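Local coordinates for DUF1076 domain-containing protein (Salmonella typhi, PDB 6IAI), which acts as a type III secretion effector, an E3/E4 ubiquitin ligase that binds K48- and K63-linked diubiquitin, represented here by its N-terminal part, at residues V28-D33 and Q62-L67. Numbering follows the deposited sequence.
Sequences VAITRD and QLRDLL
V28 meets L63 through branched apolar groups: CG2 of V28 lies 3.9 Å from CD2 of L63. With chi1 at 174°, CG2 of V28 stands anti to the carbonyl carbon and beside the backbone N, and it is this branch that meets the leucine. Both residues are buried, as suits their hydrocarbon side chains; V28 also touches I36 and L39, while L63 reaches L108 of helix 91-113 and F25 of strand 22-25.

A second apolar patch, nearer the surface, joins I30 to the aliphatic part of R64. The isoleucine's CD1 lies 3.7 Å from CG of R64, the two side chains running at a slant to each other. Arginine suits this exposed turn because its methylenes can lie on I30 while its guanidinium reaches the carbonyl O of V28.

The polar link is slight. A bend at chi3 (95°) brings the guanidinium round to V28, whose carbonyl O sits at its edge, in plane, 3.3 Å from NH1 of R64. The N-H...O angle of 121° makes this a weak hydrogen bond.

R64 follows L63 in the type II' turn of the hairpin between strands 59-63 and 66-71. The loop after strand 22-25 meets this hairpin mainly by nonpolar packing of V28 and I30 on L63 and the R64 side chain, with one weak hydrogen bond that probably adds little.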
loop_
_atom_site.group_PDB
_atom_site.type_symbol
_atom_site.label_atom_id
_atom_site.label_comp_id
_atom_site.label_asym_id
_atom_site.label_seq_id
_atom_site.Cartn_x
_atom_site.Cartn_y
_atom_site.Cartn_z
ATOM N N VAL A 28 -1.968 4.930 10.117
ATOM C CA VAL A 28 -2.806 5.372 9.006
ATOM C C VAL A 28 -4.193 5.714 9.528
ATOM O O VAL A 28 -4.882 4.865 10.111
ATOM C CB VAL A 28 -2.818 4.401 7.799
ATOM C CG1 VAL A 28 -3.826 4.834 6.741
ATOM C CG2 VAL A 28 -1.442 4.318 7.187
ATOM N N ALA A 29 -4.555 6.984 9.347
ATOM C CA ALA A 29 -5.833 7.557 9.742
ATOM C C ALA A 29 -6.969 6.919 8.974
ATOM O O ALA A 29 -6.872 6.719 7.761
ATOM C CB ALA A 29 -5.828 9.058 9.505
ATOM N N ILE A 30 -8.023 6.555 9.706
ATOM C CA ILE A 30 -9.245 5.977 9.167
ATOM C C ILE A 30 -10.363 7.003 9.239
ATOM O O ILE A 30 -10.435 7.783 10.196
ATOM C CB ILE A 30 -9.585 4.608 9.815
ATOM C CG1 ILE A 30 -8.409 3.651 9.642
ATOM C CG2 ILE A 30 -10.847 3.961 9.250
ATOM C CD1 ILE A 30 -7.812 3.451 8.132
ATOM N N THR A 31 -11.200 7.008 8.183
ATOM C CA THR A 31 -12.387 7.827 7.956
ATOM C C THR A 31 -13.574 7.099 8.616
ATOM O O THR A 31 -13.538 5.865 8.769
ATOM C CB THR A 31 -12.580 8.009 6.432
ATOM O OG1 THR A 31 -11.400 8.579 5.870
ATOM C CG2 THR A 31 -13.735 8.919 6.083
ATOM N N ARG A 32 -14.632 7.852 8.988
ATOM C CA ARG A 32 -15.827 7.281 9.608
ATOM C C ARG A 32 -16.553 6.283 8.685
ATOM O O ARG A 32 -17.274 5.425 9.194
ATOM C CB ARG A 32 -16.754 8.375 10.165
ATOM C CG ARG A 32 -16.400 8.702 11.627
ATOM C CD ARG A 32 -16.979 10.003 12.146
ATOM N NE ARG A 32 -15.989 11.087 12.114
ATOM C CZ ARG A 32 -16.017 12.169 12.893
ATOM N NH1 ARG A 32 -16.985 12.328 13.793
ATOM N NH2 ARG A 32 -15.070 13.096 12.786
ATOM N N ASP A 33 -16.271 6.295 7.362
ATOM C CA ASP A 33 -16.845 5.313 6.438
ATOM C C ASP A 33 -15.977 4.012 6.295
ATOM O O ASP A 33 -16.227 3.206 5.384
ATOM C CB ASP A 33 -17.162 5.947 5.071
ATOM C CG ASP A 33 -16.008 6.618 4.363
ATOM O OD1 ASP A 33 -14.868 6.521 4.864
ATOM O OD2 ASP A 33 -16.238 7.223 3.289
ATOM N N GLN A 62 1.590 -2.012 3.327
ATOM C CA GLN A 62 0.674 -2.397 4.380
ATOM C C GLN A 62 0.101 -1.126 4.988
ATOM O O GLN A 62 0.842 -0.279 5.467
ATOM C CB GLN A 62 1.337 -3.286 5.433
ATOM C CG GLN A 62 0.339 -3.904 6.431
ATOM C CD GLN A 62 1.002 -4.805 7.445
ATOM O OE1 GLN A 62 2.151 -4.618 7.834
ATOM N NE2 GLN A 62 0.296 -5.816 7.887
ATOM N N LEU A 63 -1.229 -0.969 4.865
ATOM C CA LEU A 63 -2.012 0.146 5.410
ATOM C C LEU A 63 -2.964 -0.510 6.391
ATOM O O LEU A 63 -3.749 -1.367 5.987
ATOM C CB LEU A 63 -2.767 0.921 4.319
ATOM C CG LEU A 63 -1.949 1.556 3.183
ATOM C CD1 LEU A 63 -2.872 2.199 2.184
ATOM C CD2 LEU A 63 -0.940 2.588 3.691
ATOM N N ARG A 64 -2.798 -0.221 7.706
ATOM C CA ARG A 64 -3.536 -0.880 8.790
ATOM C C ARG A 64 -3.178 -2.369 8.750
ATOM O O ARG A 64 -2.011 -2.714 8.875
ATOM C CB ARG A 64 -5.064 -0.683 8.680
ATOM C CG ARG A 64 -5.562 0.675 9.104
ATOM C CD ARG A 64 -7.033 0.586 9.498
ATOM N NE ARG A 64 -7.296 0.394 10.936
ATOM C CZ ARG A 64 -7.038 1.274 11.909
ATOM N NH1 ARG A 64 -6.412 2.416 11.639
ATOM N NH2 ARG A 64 -7.356 0.994 13.166
ATOM N N ASP A 65 -4.155 -3.229 8.477
ATOM C CA ASP A 65 -3.961 -4.680 8.422
ATOM C C ASP A 65 -4.141 -5.274 7.009
ATOM O O ASP A 65 -4.140 -6.495 6.867
ATOM C CB ASP A 65 -4.883 -5.372 9.458
ATOM C CG ASP A 65 -6.372 -5.187 9.215
ATOM O OD1 ASP A 65 -6.787 -4.055 8.817
ATOM O OD2 ASP A 65 -7.129 -6.151 9.443
ATOM N N LEU A 66 -4.272 -4.435 5.971
ATOM C CA LEU A 66 -4.409 -4.945 4.608
ATOM C C LEU A 66 -3.176 -4.636 3.760
ATOM O O LEU A 66 -2.479 -3.645 4.007
ATOM C CB LEU A 66 -5.709 -4.448 3.931
ATOM C CG LEU A 66 -7.051 -4.854 4.596
ATOM C CD1 LEU A 66 -8.192 -3.976 4.106
ATOM C CD2 LEU A 66 -7.348 -6.358 4.423
ATOM N N LEU A 67 -2.896 -5.519 2.782
ATOM C CA LEU A 67 -1.776 -5.427 1.848
ATOM C C LEU A 67 -2.254 -4.960 0.496
ATOM O O LEU A 67 -3.234 -5.492 -0.035
ATOM C CB LEU A 67 -1.050 -6.775 1.647
ATOM C CG LEU A 67 -0.522 -7.505 2.852
ATOM C CD1 LEU A 67 0.332 -8.695 2.408
ATOM C CD2 LEU A 67 0.249 -6.569 3.773
#